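PDB 5AH1: triacylglycerol lipase from Clostridium botulinum, which hydrolyses ester bonds, acting as a zinc-binding triacylglycerol lipase of the alpha/beta-hydrolase class that also cleaves synthetic polyesters. Local coordinates for residues G147-K152 with I203-E208; R131-Y136 with P212-G217; G141-Y146 with G160-G165; K152-N157 with N298-I303. All blocks are in the same frame, centred on the assembly; numbering follows the deposited sequence.

Interaction 1: G147-K152 with I203-E208. With ZN (zinc ion), chain B.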
loop_
_atom_site.group_PDB
_atom_site.type_symbol
_atom_site.label_atom_id
_atom_site.label_comp_id
_atom_site.label_asym_id
_atom_site.label_seq_id
_atom_site.Cartn_x
_atom_site.Cartn_y
_atom_site.Cartn_z
ATOM N N GLY A 147 -18.767 -6.182 8.186
ATOM C CA GLY A 147 -20.092 -5.662 7.929
ATOM C C GLY A 147 -21.032 -6.764 7.477
ATOM O O GLY A 147 -20.720 -7.528 6.566
ATOM N N GLU A 148 -22.197 -6.859 8.105
ATOM C CA GLU A 148 -23.175 -7.853 7.655
ATOM C C GLU A 148 -23.503 -7.705 6.170
ATOM O O GLU A 148 -23.539 -8.691 5.428
ATOM C CB GLU A 148 -24.462 -7.764 8.468
ATOM C CG GLU A 148 -25.508 -8.798 8.077
ATOM C CD GLU A 148 -26.720 -8.738 8.975
ATOM O OE1 GLU A 148 -26.673 -9.316 10.079
ATOM O OE2 GLU A 148 -27.712 -8.091 8.582
ATOM N N ALA A 149 -23.778 -6.480 5.747
ATOM C CA ALA A 149 -24.250 -6.259 4.392
ATOM C C ALA A 149 -23.173 -6.656 3.396
ATOM O O ALA A 149 -23.430 -7.364 2.430
ATOM C CB ALA A 149 -24.688 -4.829 4.200
ATOM N N HIS A 150 -21.965 -6.184 3.630
ATOM C CA HIS A 150 -20.840 -6.508 2.770
ATOM C C HIS A 150 -20.591 -8.002 2.729
ATOM O O HIS A 150 -20.432 -8.590 1.650
ATOM C CB HIS A 150 -19.595 -5.795 3.293
ATOM C CG HIS A 150 -18.344 -6.176 2.576
ATOM N ND1 HIS A 150 -17.805 -5.427 1.549
ATOM C CD2 HIS A 150 -17.511 -7.228 2.747
ATOM C CE1 HIS A 150 -16.697 -6.007 1.122
ATOM N NE2 HIS A 150 -16.503 -7.112 1.822
ATOM N N ALA A 151 -20.572 -8.634 3.896
ATOM C CA ALA A 151 -20.265 -10.058 3.947
ATOM C C ALA A 151 -21.342 -10.871 3.220
ATOM O O ALA A 151 -21.052 -11.873 2.561
ATOM C CB ALA A 151 -20.118 -10.510 5.388
ATOM N N LYS A 152 -22.589 -10.436 3.324
ATOM C CA LYS A 152 -23.662 -11.112 2.624
ATOM C C LYS A 152 -23.523 -10.922 1.116
ATOM O O LYS A 152 -23.683 -11.872 0.347
ATOM C CB LYS A 152 -25.028 -10.614 3.087
ATOM C CG LYS A 152 -26.176 -11.334 2.397
ATOM C CD LYS A 152 -27.515 -10.896 2.956
ATOM C CE LYS A 152 -28.681 -11.579 2.244
ATOM N NZ LYS A 152 -29.993 -11.185 2.848
ATOM N N ILE A 203 -25.229 0.746 7.678
ATOM C CA ILE A 203 -26.126 1.430 8.596
ATOM C C ILE A 203 -27.570 1.011 8.357
ATOM O O ILE A 203 -28.334 0.841 9.311
ATOM C CB ILE A 203 -25.988 2.967 8.450
ATOM C CG1 ILE A 203 -24.639 3.443 8.995
ATOM C CG2 ILE A 203 -27.137 3.706 9.144
ATOM C CD1 ILE A 203 -24.277 4.847 8.541
ATOM N N ASN A 204 -27.955 0.868 7.089
ATOM C CA ASN A 204 -29.357 0.643 6.744
ATOM C C ASN A 204 -29.795 -0.817 6.749
ATOM O O ASN A 204 -30.973 -1.086 6.616
ATOM C CB ASN A 204 -29.680 1.252 5.374
ATOM C CG ASN A 204 -29.632 2.761 5.381
ATOM O OD1 ASN A 204 -29.828 3.390 6.416
ATOM N ND2 ASN A 204 -29.400 3.353 4.216
ATOM N N CYS A 205 -28.887 -1.771 6.901
ATOM C CA CYS A 205 -29.316 -3.161 6.769
ATOM C C CYS A 205 -29.892 -3.738 8.060
ATOM O O CYS A 205 -30.450 -4.832 8.045
ATOM C CB CYS A 205 -28.199 -4.033 6.221
ATOM S SG CYS A 205 -26.937 -4.408 7.410
ATOM N N GLY A 206 -29.787 -3.008 9.168
ATOM C CA GLY A 206 -30.445 -3.439 10.390
ATOM C C GLY A 206 -29.764 -4.618 11.074
ATOM O O GLY A 206 -30.429 -5.451 11.691
ATOM N N GLN A 207 -28.443 -4.696 10.976
ATOM C CA GLN A 207 -27.678 -5.759 11.620
ATOM C C GLN A 207 -27.561 -5.536 13.118
ATOM O O GLN A 207 -27.688 -4.402 13.606
ATOM C CB GLN A 207 -26.277 -5.846 11.013
ATOM C CG GLN A 207 -25.346 -4.698 11.369
ATOM C CD GLN A 207 -24.208 -4.626 10.383
ATOM O OE1 GLN A 207 -23.241 -5.398 10.463
ATOM N NE2 GLN A 207 -24.322 -3.729 9.404
ATOM N N GLU A 208 -27.289 -6.622 13.843
ATOM C CA GLU A 208 -26.989 -6.520 15.264
ATOM C C GLU A 208 -25.552 -6.091 15.459
ATOM O O GLU A 208 -24.625 -6.562 14.769
ATOM C CB GLU A 208 -27.230 -7.854 15.989
ATOM C CG GLU A 208 -28.683 -8.285 16.072
ATOM C CD GLU A 208 -29.552 -7.316 16.861
ATOM O OE1 GLU A 208 -29.437 -7.246 18.104
ATOM O OE2 GLU A 208 -30.352 -6.602 16.235
HETATM ZN ZN ZN B . -14.916 -8.461 1.751
HETATM O O HOH W 1 -27.050 -9.188 12.615
HETATM O O HOH W 2 -29.921 -7.624 9.534
#
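Gln207 holds CG between its backbone N and carbonyl carbon (chi1 71°), while Glu148 sets CG anti to its own N (chi1 -178°), and the two side chains run past each other in opposite directions. Their carboxylate and amide planes are close to parallel. CB of Gln207 lies beside the Glu148 carboxylate, 3.6 Å from CD, and OE1 of Gln207 comes back to within 3.3 Å of Glu148 CB. The polar link is the backbone N-H of Glu148, which gives a fairly straight bond (164° at the hydrogen) to Gln207 OE1 at 3.0 Å, approaching from above the carbonyl plane. An amide suits position 207 because its other half, NE2, donates to Glu202, whose carboxylate in turn accepts from the N-H groups of Ala149 and His150. Gly147 stands at the N-cap with positive phi, a backbone shape that a CB would strain against the preceding carbonyl. Glu148 is also well placed for an acid, since its charge would be expected to suit the start of a helix. In the conformer described, its OE1 accepts from a water 2.6 Å away that accepts from Glu208 N. Beside this, CB of Ala149 packs 3.9 Å from SG of Cys205, a contact that may not hold in the second conformer of the cysteine. One residue on, His150 NE2 binds zinc at 2.1 Å. What results is a helix N terminus whose first three amides are met by side chains from outside the helix, leading directly into a metal site of two histidines and two aspartates.

Interaction 2: R131-Y136 with P212-G217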
loop_
_atom_site.group_PDB
_atom_site.type_symbol
_atom_site.label_atom_id
_atom_site.label_comp_id
_atom_site.label_asym_id
_atom_site.label_seq_id
_atom_site.Cartn_x
_atom_site.Cartn_y
_atom_site.Cartn_z
ATOM N N ARG A 131 -9.288 -4.964 4.032
ATOM C CA ARG A 131 -8.085 -4.448 4.677
ATOM C C ARG A 131 -8.353 -3.265 5.599
ATOM O O ARG A 131 -7.723 -3.143 6.635
ATOM C CB ARG A 131 -7.045 -4.121 3.613
ATOM C CG ARG A 131 -6.459 -5.398 2.947
ATOM C CD ARG A 131 -5.710 -5.082 1.671
ATOM N NE ARG A 131 -4.794 -3.943 1.778
ATOM C CZ ARG A 131 -3.465 -4.011 1.743
ATOM N NH1 ARG A 131 -2.807 -5.171 1.783
ATOM N NH2 ARG A 131 -2.781 -2.879 1.740
ATOM N N ALA A 132 -9.274 -2.393 5.219
ATOM C CA ALA A 132 -9.639 -1.275 6.076
ATOM C C ALA A 132 -10.316 -1.744 7.372
ATOM O O ALA A 132 -10.035 -1.214 8.446
ATOM C CB ALA A 132 -10.510 -0.284 5.331
ATOM N N CYS A 133 -11.204 -2.732 7.266
ATOM C CA CYS A 133 -11.837 -3.300 8.445
ATOM C C CYS A 133 -10.800 -3.961 9.337
ATOM O O CYS A 133 -10.868 -3.869 10.559
ATOM C CB CYS A 133 -12.900 -4.324 8.042
ATOM S SG CYS A 133 -14.312 -3.629 7.114
ATOM N N GLU A 134 -9.846 -4.651 8.719
ATOM C CA GLU A 134 -8.756 -5.272 9.464
ATOM C C GLU A 134 -7.884 -4.210 10.132
ATOM O O GLU A 134 -7.475 -4.380 11.280
ATOM C CB GLU A 134 -7.950 -6.172 8.540
ATOM C CG GLU A 134 -8.780 -7.364 8.055
ATOM C CD GLU A 134 -8.264 -7.988 6.780
ATOM O OE1 GLU A 134 -7.189 -7.601 6.282
ATOM O OE2 GLU A 134 -8.948 -8.903 6.265
ATOM N N LEU A 135 -7.598 -3.125 9.421
ATOM C CA LEU A 135 -6.789 -2.040 9.962
ATOM C C LEU A 135 -7.445 -1.387 11.187
ATOM O O LEU A 135 -6.788 -1.119 12.199
ATOM C CB LEU A 135 -6.535 -1.003 8.871
ATOM C CG LEU A 135 -5.692 0.205 9.250
ATOM C CD1 LEU A 135 -4.352 -0.214 9.825
ATOM C CD2 LEU A 135 -5.509 1.087 8.023
ATOM N N TYR A 136 -8.752 -1.150 11.095
ATOM C CA TYR A 136 -9.522 -0.663 12.231
ATOM C C TYR A 136 -9.324 -1.542 13.469
ATOM O O TYR A 136 -8.940 -1.054 14.536
ATOM C CB TYR A 136 -11.005 -0.549 11.842
ATOM C CG TYR A 136 -11.902 -0.207 12.998
ATOM C CD1 TYR A 136 -12.079 1.104 13.413
ATOM C CD2 TYR A 136 -12.577 -1.200 13.680
ATOM C CE1 TYR A 136 -12.894 1.407 14.489
ATOM C CE2 TYR A 136 -13.385 -0.911 14.758
ATOM C CZ TYR A 136 -13.534 0.398 15.168
ATOM O OH TYR A 136 -14.352 0.687 16.234
ATOM N N PRO A 212 -18.543 -0.007 15.020
ATOM C CA PRO A 212 -18.491 1.459 15.073
ATOM C C PRO A 212 -17.872 2.063 13.813
ATOM O O PRO A 212 -18.197 3.203 13.457
ATOM C CB PRO A 212 -17.613 1.730 16.294
ATOM C CG PRO A 212 -17.891 0.545 17.210
ATOM C CD PRO A 212 -18.038 -0.629 16.262
ATOM N N LEU A 213 -16.979 1.324 13.153
ATOM C CA LEU A 213 -16.353 1.805 11.925
ATOM C C LEU A 213 -17.383 2.325 10.928
ATOM O O LEU A 213 -17.156 3.306 10.224
ATOM C CB LEU A 213 -15.497 0.705 11.281
ATOM C CG LEU A 213 -14.833 1.075 9.945
ATOM C CD1 LEU A 213 -13.938 2.316 10.103
ATOM C CD2 LEU A 213 -14.045 -0.098 9.391
ATOM N N PHE A 214 -18.512 1.643 10.829
ATOM C CA PHE A 214 -19.467 1.946 9.776
ATOM C C PHE A 214 -20.455 3.060 10.130
ATOM O O PHE A 214 -21.274 3.431 9.289
ATOM C CB PHE A 214 -20.230 0.677 9.367
ATOM C CG PHE A 214 -19.328 -0.458 8.959
ATOM C CD1 PHE A 214 -18.350 -0.272 7.994
ATOM C CD2 PHE A 214 -19.445 -1.712 9.544
ATOM C CE1 PHE A 214 -17.505 -1.294 7.633
ATOM C CE2 PHE A 214 -18.597 -2.736 9.181
ATOM C CZ PHE A 214 -17.626 -2.526 8.234
ATOM N N GLU A 215 -20.386 3.600 11.348
ATOM C CA GLU A 215 -21.383 4.583 11.769
ATOM C C GLU A 215 -21.037 6.019 11.381
ATOM O O GLU A 215 -21.930 6.852 11.299
ATOM C CB GLU A 215 -21.685 4.425 13.265
ATOM C CG GLU A 215 -22.345 3.080 13.592
ATOM C CD GLU A 215 -22.800 2.930 15.046
ATOM O OE1 GLU A 215 -21.954 3.033 15.961
ATOM O OE2 GLU A 215 -24.006 2.691 15.286
ATOM N N GLY A 216 -19.772 6.274 11.068
ATOM C CA GLY A 216 -19.309 7.614 10.756
ATOM C C GLY A 216 -19.081 8.483 11.976
ATOM O O GLY A 216 -19.315 8.057 13.110
ATOM N N GLY A 217 -18.622 9.705 11.733
ATOM C CA GLY A 217 -18.483 10.717 12.762
ATOM C C GLY A 217 -17.176 10.681 13.524
ATOM O O GLY A 217 -17.052 11.369 14.530
#
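Leu213 lies on the ring of Tyr136 in a CH-pi contact that joins helix 128-140 of this alpha/beta-hydrolase fold to the loop leading to strand 221-227. CB of Leu213 sits almost exactly over the ring centre, 4.0 Å from the centroid and 8° off the ring normal. The branched end of the leucine then slides back towards the helix, with CD2 3.9 Å from Tyr136 CB and 4.0 Å from Cys133 CA. With CG anti to the backbone N (chi1 173°), the Tyr136 ring extends towards the loop to lie against Leu213, and beyond the ring its OH comes 3.4 Å from CB of Pro212, the two side chains crossing at about a right angle. A tyrosine fits this partly exposed place, having a flat face for the leucine and a polar tip. Cys133, a small residue facing both Leu213 and Phe214, points its sulfur at the rim of the Phe214 ring in a sulfur-aromatic contact: SG is near the ring plane and 3.7 Å from CZ.

In the next shell, Leu194 and Leu195 of helix 183-197 also pack on Leu213, burying it. The Phe214 ring lies nearly parallel to that of Trp129, which in turn stacks on the zinc ligand His150. Pro212, Leu213 and Phe214 are presented to the helix by a beta turn, closed by the bond from Glu215 N to Pro212 O, 3.1 Å long.

Interaction 3: G141-Y146 with G160-G165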
loop_
_atom_site.group_PDB
_atom_site.type_symbol
_atom_site.label_atom_id
_atom_site.label_comp_id
_atom_site.label_asym_id
_atom_site.label_seq_id
_atom_site.Cartn_x
_atom_site.Cartn_y
_atom_site.Cartn_z
ATOM N N GLY A 141 -8.126 -2.776 18.502
ATOM C CA GLY A 141 -8.230 -4.062 19.170
ATOM C C GLY A 141 -9.596 -4.674 18.920
ATOM O O GLY A 141 -10.576 -3.971 18.711
ATOM N N GLY A 142 -9.656 -5.997 18.965
ATOM C CA GLY A 142 -10.905 -6.711 18.824
ATOM C C GLY A 142 -10.947 -7.564 17.581
ATOM O O GLY A 142 -9.937 -7.802 16.921
ATOM N N THR A 143 -12.140 -8.058 17.289
ATOM C CA THR A 143 -12.359 -8.985 16.199
ATOM C C THR A 143 -12.803 -8.234 14.955
ATOM O O THR A 143 -13.732 -7.423 14.983
ATOM C CB THR A 143 -13.401 -10.033 16.603
ATOM O OG1 THR A 143 -12.914 -10.756 17.740
ATOM C CG2 THR A 143 -13.678 -11.015 15.474
ATOM N N VAL A 144 -12.138 -8.525 13.846
ATOM C CA VAL A 144 -12.470 -7.886 12.587
ATOM C C VAL A 144 -13.938 -8.135 12.244
ATOM O O VAL A 144 -14.418 -9.271 12.325
ATOM C CB VAL A 144 -11.588 -8.443 11.458
ATOM C CG1 VAL A 144 -11.954 -7.825 10.117
ATOM C CG2 VAL A 144 -10.097 -8.213 11.766
ATOM N N ASP A 145 -14.617 -7.073 11.818
ATOM C CA ASP A 145 -16.027 -7.106 11.430
ATOM C C ASP A 145 -16.139 -6.450 10.065
ATOM O O ASP A 145 -15.937 -5.248 9.949
ATOM C CB ASP A 145 -16.851 -6.390 12.502
ATOM C CG ASP A 145 -18.339 -6.376 12.236
ATOM O OD1 ASP A 145 -18.802 -6.685 11.120
ATOM O OD2 ASP A 145 -19.088 -6.046 13.179
ATOM N N TYR A 146 -16.427 -7.249 9.040
ATOM C CA TYR A 146 -16.461 -6.761 7.664
ATOM C C TYR A 146 -17.792 -6.128 7.281
ATOM O O TYR A 146 -17.915 -5.611 6.177
ATOM C CB TYR A 146 -16.155 -7.919 6.703
ATOM C CG TYR A 146 -14.773 -8.506 6.866
ATOM C CD1 TYR A 146 -13.660 -7.786 6.470
ATOM C CD2 TYR A 146 -14.575 -9.761 7.431
ATOM C CE1 TYR A 146 -12.398 -8.303 6.609
ATOM C CE2 TYR A 146 -13.306 -10.291 7.570
ATOM C CZ TYR A 146 -12.220 -9.555 7.173
ATOM O OH TYR A 146 -10.965 -10.108 7.319
ATOM N N GLY A 160 -13.745 -11.879 11.278
ATOM C CA GLY A 160 -12.435 -12.366 10.912
ATOM C C GLY A 160 -11.603 -12.677 12.133
ATOM O O GLY A 160 -12.115 -13.181 13.136
ATOM N N ARG A 161 -10.317 -12.376 12.065
ATOM C CA ARG A 161 -9.433 -12.702 13.163
ATOM C C ARG A 161 -9.485 -11.621 14.241
ATOM O O ARG A 161 -10.193 -10.615 14.109
ATOM C CB ARG A 161 -8.024 -13.003 12.657
ATOM C CG ARG A 161 -7.295 -11.871 12.032
ATOM C CD ARG A 161 -5.864 -12.298 11.675
ATOM N NE ARG A 161 -5.810 -13.384 10.697
ATOM C CZ ARG A 161 -4.735 -14.134 10.452
ATOM N NH1 ARG A 161 -3.599 -13.934 11.103
ATOM N NH2 ARG A 161 -4.792 -15.094 9.545
ATOM N N THR A 162 -8.787 -11.880 15.333
ATOM C CA THR A 162 -8.824 -11.027 16.508
ATOM C C THR A 162 -7.439 -10.473 16.813
ATOM O O THR A 162 -6.454 -11.210 16.755
ATOM C CB THR A 162 -9.352 -11.838 17.715
ATOM O OG1 THR A 162 -10.670 -12.306 17.417
ATOM C CG2 THR A 162 -9.390 -10.999 18.985
ATOM N N TYR A 163 -7.384 -9.173 17.116
ATOM C CA TYR A 163 -6.134 -8.465 17.370
ATOM C C TYR A 163 -6.145 -7.781 18.723
ATOM O O TYR A 163 -7.204 -7.392 19.217
ATOM C CB TYR A 163 -5.928 -7.390 16.316
ATOM C CG TYR A 163 -5.777 -7.928 14.926
ATOM C CD1 TYR A 163 -4.660 -8.668 14.566
ATOM C CD2 TYR A 163 -6.731 -7.666 13.954
ATOM C CE1 TYR A 163 -4.514 -9.155 13.286
ATOM C CE2 TYR A 163 -6.585 -8.132 12.678
ATOM C CZ TYR A 163 -5.481 -8.877 12.351
ATOM O OH TYR A 163 -5.356 -9.324 11.062
ATOM N N PRO A 164 -4.959 -7.604 19.323
ATOM C CA PRO A 164 -4.905 -6.932 20.628
ATOM C C PRO A 164 -5.121 -5.408 20.574
ATOM O O PRO A 164 -5.657 -4.835 21.523
ATOM C CB PRO A 164 -3.503 -7.291 21.148
ATOM C CG PRO A 164 -2.698 -7.556 19.920
ATOM C CD PRO A 164 -3.659 -8.174 18.935
ATOM N N GLY A 165 -4.726 -4.769 19.479
ATOM C CA GLY A 165 -4.828 -3.322 19.362
ATOM C C GLY A 165 -3.491 -2.675 19.629
ATOM O O GLY A 165 -2.915 -2.894 20.696
HETATM O O HOH W 3 -9.548 -10.975 9.611
#
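Gly160, Val144 and Tyr163 bury the most surface where the short strands 142-145 and 159-163 pair antiparallel. Gly160 takes the place where a side chain would press on its neighbours: its N donates to Val144 O at 2.9 Å, while its CA lies 4.0 Å from CE2 of Tyr146. A CB there would be tight against both Val144 CB and Tyr146 OH, whose main polar partner is Glu134. Val144 answers with its own N-H, bonded to Arg161 O at 2.9 Å and nearly along the C=O axis. Because its CG2 stands beside the backbone N, anti to the carbonyl carbon, this methyl reaches CE2 of Tyr163 at 3.6 Å; CG1 instead lies over a face of the Tyr146 ring. Tyr163 exchanges two backbone bonds with Gly142, its O accepting at 2.8 Å, and its ring also meets Tyr138. On the other face, Thr143 and Thr162 form a non-hydrogen-bonded pair whose OG1 atoms share a hydrogen bond of 2.7 Å, a polar pairing suited to an exposed surface. Together the strands make a two-stranded antiparallel ribbon separate from the central parallel sheet, bracketing helix 148-154 beside the zinc site, probably as in the zinc-containing family I.5 bacterial lipases.

Interaction 4: K152-N157 with N298-I303. With ZN (zinc ion), chain B.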
loop_
_atom_site.group_PDB
_atom_site.type_symbol
_atom_site.label_atom_id
_atom_site.label_comp_id
_atom_site.label_asym_id
_atom_site.label_seq_id
_atom_site.Cartn_x
_atom_site.Cartn_y
_atom_site.Cartn_z
ATOM N N LYS A 152 -22.589 -10.436 3.324
ATOM C CA LYS A 152 -23.662 -11.112 2.624
ATOM C C LYS A 152 -23.523 -10.922 1.116
ATOM O O LYS A 152 -23.683 -11.872 0.347
ATOM C CB LYS A 152 -25.028 -10.614 3.087
ATOM C CG LYS A 152 -26.176 -11.334 2.397
ATOM C CD LYS A 152 -27.515 -10.896 2.956
ATOM C CE LYS A 152 -28.681 -11.579 2.244
ATOM N NZ LYS A 152 -29.993 -11.185 2.848
ATOM N N LYS A 153 -23.256 -9.697 0.684
ATOM C CA LYS A 153 -23.122 -9.402 -0.729
ATOM C C LYS A 153 -22.005 -10.198 -1.395
ATOM O O LYS A 153 -22.180 -10.731 -2.494
ATOM C CB LYS A 153 -22.869 -7.904 -0.908
ATOM C CG LYS A 153 -22.670 -7.473 -2.357
ATOM C CD LYS A 153 -22.480 -5.970 -2.455
ATOM C CE LYS A 153 -22.270 -5.532 -3.886
ATOM N NZ LYS A 153 -23.531 -5.704 -4.664
ATOM N N PHE A 154 -20.857 -10.270 -0.726
ATOM C CA PHE A 154 -19.682 -10.907 -1.304
ATOM C C PHE A 154 -19.519 -12.375 -0.897
ATOM O O PHE A 154 -18.600 -13.051 -1.348
ATOM C CB PHE A 154 -18.442 -10.057 -1.021
ATOM C CG PHE A 154 -18.447 -8.762 -1.781
ATOM C CD1 PHE A 154 -18.370 -8.746 -3.156
ATOM C CD2 PHE A 154 -18.557 -7.552 -1.120
ATOM C CE1 PHE A 154 -18.386 -7.552 -3.855
ATOM C CE2 PHE A 154 -18.574 -6.353 -1.821
ATOM C CZ PHE A 154 -18.489 -6.356 -3.192
ATOM N N LYS A 155 -20.441 -12.871 -0.075
ATOM C CA LYS A 155 -20.488 -14.277 0.319
ATOM C C LYS A 155 -19.234 -14.724 1.048
ATOM O O LYS A 155 -18.605 -15.714 0.707
ATOM C CB LYS A 155 -20.753 -15.159 -0.900
ATOM C CG LYS A 155 -21.977 -14.724 -1.700
ATOM C CD LYS A 155 -22.130 -15.518 -2.983
ATOM C CE LYS A 155 -23.339 -15.039 -3.791
ATOM N NZ LYS A 155 -23.266 -13.590 -4.174
ATOM N N HIS A 156 -18.882 -13.968 2.078
ATOM C CA HIS A 156 -17.811 -14.352 2.986
ATOM C C HIS A 156 -18.203 -14.088 4.433
ATOM O O HIS A 156 -19.281 -13.585 4.713
ATOM C CB HIS A 156 -16.437 -13.769 2.568
ATOM C CG HIS A 156 -16.208 -12.294 2.813
ATOM N ND1 HIS A 156 -16.174 -11.713 4.063
ATOM C CD2 HIS A 156 -15.856 -11.312 1.943
ATOM C CE1 HIS A 156 -15.858 -10.434 3.943
ATOM N NE2 HIS A 156 -15.641 -10.167 2.669
ATOM N N ASN A 157 -17.341 -14.462 5.365
ATOM C CA ASN A 157 -17.676 -14.351 6.771
ATOM C C ASN A 157 -17.752 -12.893 7.183
ATOM O O ASN A 157 -16.959 -12.067 6.722
ATOM C CB ASN A 157 -16.598 -15.003 7.637
ATOM C CG ASN A 157 -16.611 -16.498 7.566
ATOM O OD1 ASN A 157 -17.633 -17.103 7.267
ATOM N ND2 ASN A 157 -15.470 -17.107 7.856
ATOM N N ASN A 298 -10.967 -15.204 -10.015
ATOM C CA ASN A 298 -11.777 -14.756 -11.141
ATOM C C ASN A 298 -13.267 -14.733 -10.851
ATOM O O ASN A 298 -14.060 -14.651 -11.792
ATOM C CB ASN A 298 -11.468 -15.586 -12.405
ATOM C CG ASN A 298 -11.903 -17.019 -12.288
ATOM O OD1 ASN A 298 -12.328 -17.472 -11.218
ATOM N ND2 ASN A 298 -11.814 -17.757 -13.406
ATOM N N SER A 299 -13.659 -14.797 -9.577
ATOM C CA SER A 299 -15.074 -14.997 -9.231
ATOM C C SER A 299 -15.648 -13.972 -8.265
ATOM O O SER A 299 -16.802 -14.078 -7.860
ATOM C CB SER A 299 -15.282 -16.385 -8.635
ATOM O OG SER A 299 -14.944 -17.383 -9.594
ATOM N N THR A 300 -14.842 -12.979 -7.892
ATOM C CA THR A 300 -15.320 -11.881 -7.051
ATOM C C THR A 300 -14.580 -10.585 -7.354
ATOM O O THR A 300 -13.411 -10.608 -7.760
ATOM C CB THR A 300 -15.163 -12.202 -5.539
ATOM O OG1 THR A 300 -15.758 -11.160 -4.760
ATOM C CG2 THR A 300 -13.690 -12.347 -5.115
ATOM N N LYS A 301 -15.244 -9.452 -7.178
ATOM C CA LYS A 301 -14.514 -8.188 -7.200
ATOM C C LYS A 301 -13.984 -7.821 -5.813
ATOM O O LYS A 301 -13.263 -6.835 -5.682
ATOM C CB LYS A 301 -15.357 -7.065 -7.792
ATOM C CG LYS A 301 -16.545 -6.642 -6.980
ATOM C CD LYS A 301 -17.203 -5.452 -7.663
ATOM C CE LYS A 301 -18.360 -4.856 -6.863
ATOM N NZ LYS A 301 -19.002 -3.737 -7.631
ATOM N N ASP A 302 -14.330 -8.603 -4.786
ATOM C CA ASP A 302 -13.862 -8.306 -3.424
ATOM C C ASP A 302 -12.499 -8.924 -3.115
ATOM O O ASP A 302 -12.366 -9.719 -2.178
ATOM C CB ASP A 302 -14.922 -8.797 -2.432
ATOM C CG ASP A 302 -14.669 -8.355 -1.000
ATOM O OD1 ASP A 302 -14.233 -7.198 -0.778
ATOM O OD2 ASP A 302 -14.950 -9.167 -0.089
ATOM N N ILE A 303 -11.492 -8.567 -3.907
ATOM C CA ILE A 303 -10.154 -9.156 -3.793
ATOM C C ILE A 303 -9.122 -8.132 -4.301
ATOM O O ILE A 303 -9.477 -7.239 -5.060
ATOM C CB ILE A 303 -10.129 -10.517 -4.558
ATOM C CG1 ILE A 303 -8.944 -11.382 -4.130
ATOM C CG2 ILE A 303 -10.209 -10.286 -6.055
ATOM C CD1 ILE A 303 -9.036 -11.900 -2.699
HETATM ZN ZN ZN B . -14.916 -8.461 1.751
HETATM O O HOH W 4 -17.948 -12.503 -3.891
#
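The zinc site joins these segments: His156 and Asp302 bind the same ion, and His150 and Asp130 complete its four protein ligands. Zinc lies 2.1 Å from His156 NE2 and 2.0 Å from Asp302 OD2. NE2 of His156 and OD2 of Asp302 lie 3.0 Å apart as neighbouring ligands of the metal, not as a hydrogen bond, and OD2 sits at the edge of the imidazole with the ring and carboxylate planes only 11° apart. The other ring nitrogen, ND1, donates to Asn157 O at 2.8 Å, which restrains rotation of the imidazole, and the second carboxylate oxygen, OD1, is hydrogen-bonded to Ser127.

Phe154 covers the aspartate's aliphatic part. With CG anti to the carbonyl carbon (chi1 -69°), its ring is turned to Asp302 and stacks at a slant on the carboxylate, with Asp302 CB over one face, 3.5 Å from Phe154 CD1. CG of Lys153 lies over the opposite face, a use of the lysine's aliphatic chain. Thr300 suits its place through its hydroxyl: OG1 accepts from Asp302 N at 2.9 Å, an ST turn just before the ligand. A water 2.7 Å from Phe154 O hydrogen-bonds to the same OG1 and bridges the segments.

With ND1 acting as donor, NE2 is left to bind the metal, and the two carboxylates would be expected to balance the zinc charge, the imidazoles being neutral ligands.

In the fold
From the N terminus, helix 128-140 comes first, and interaction 2 closes a long loop by joining it to residues 212-217. Interactions 3 and 1 are both nested within that loop. They cross each other, because helix 148-154 leaves the ribbon between its two strands and pairs with residues 203-208. Interaction 4 starts on that same helix, sharing Lys152 with interaction 1, and reaches forward to residues 298-303, so that it crosses all three others. Interactions 1 and 4 meet at the zinc ion; Tyr146 of interaction 3 packs on His156 and is hydrogen-bonded to Glu134 of interaction 2. Interaction 3 thus links the zinc site to interaction 2, whose own residues do not bind the metal.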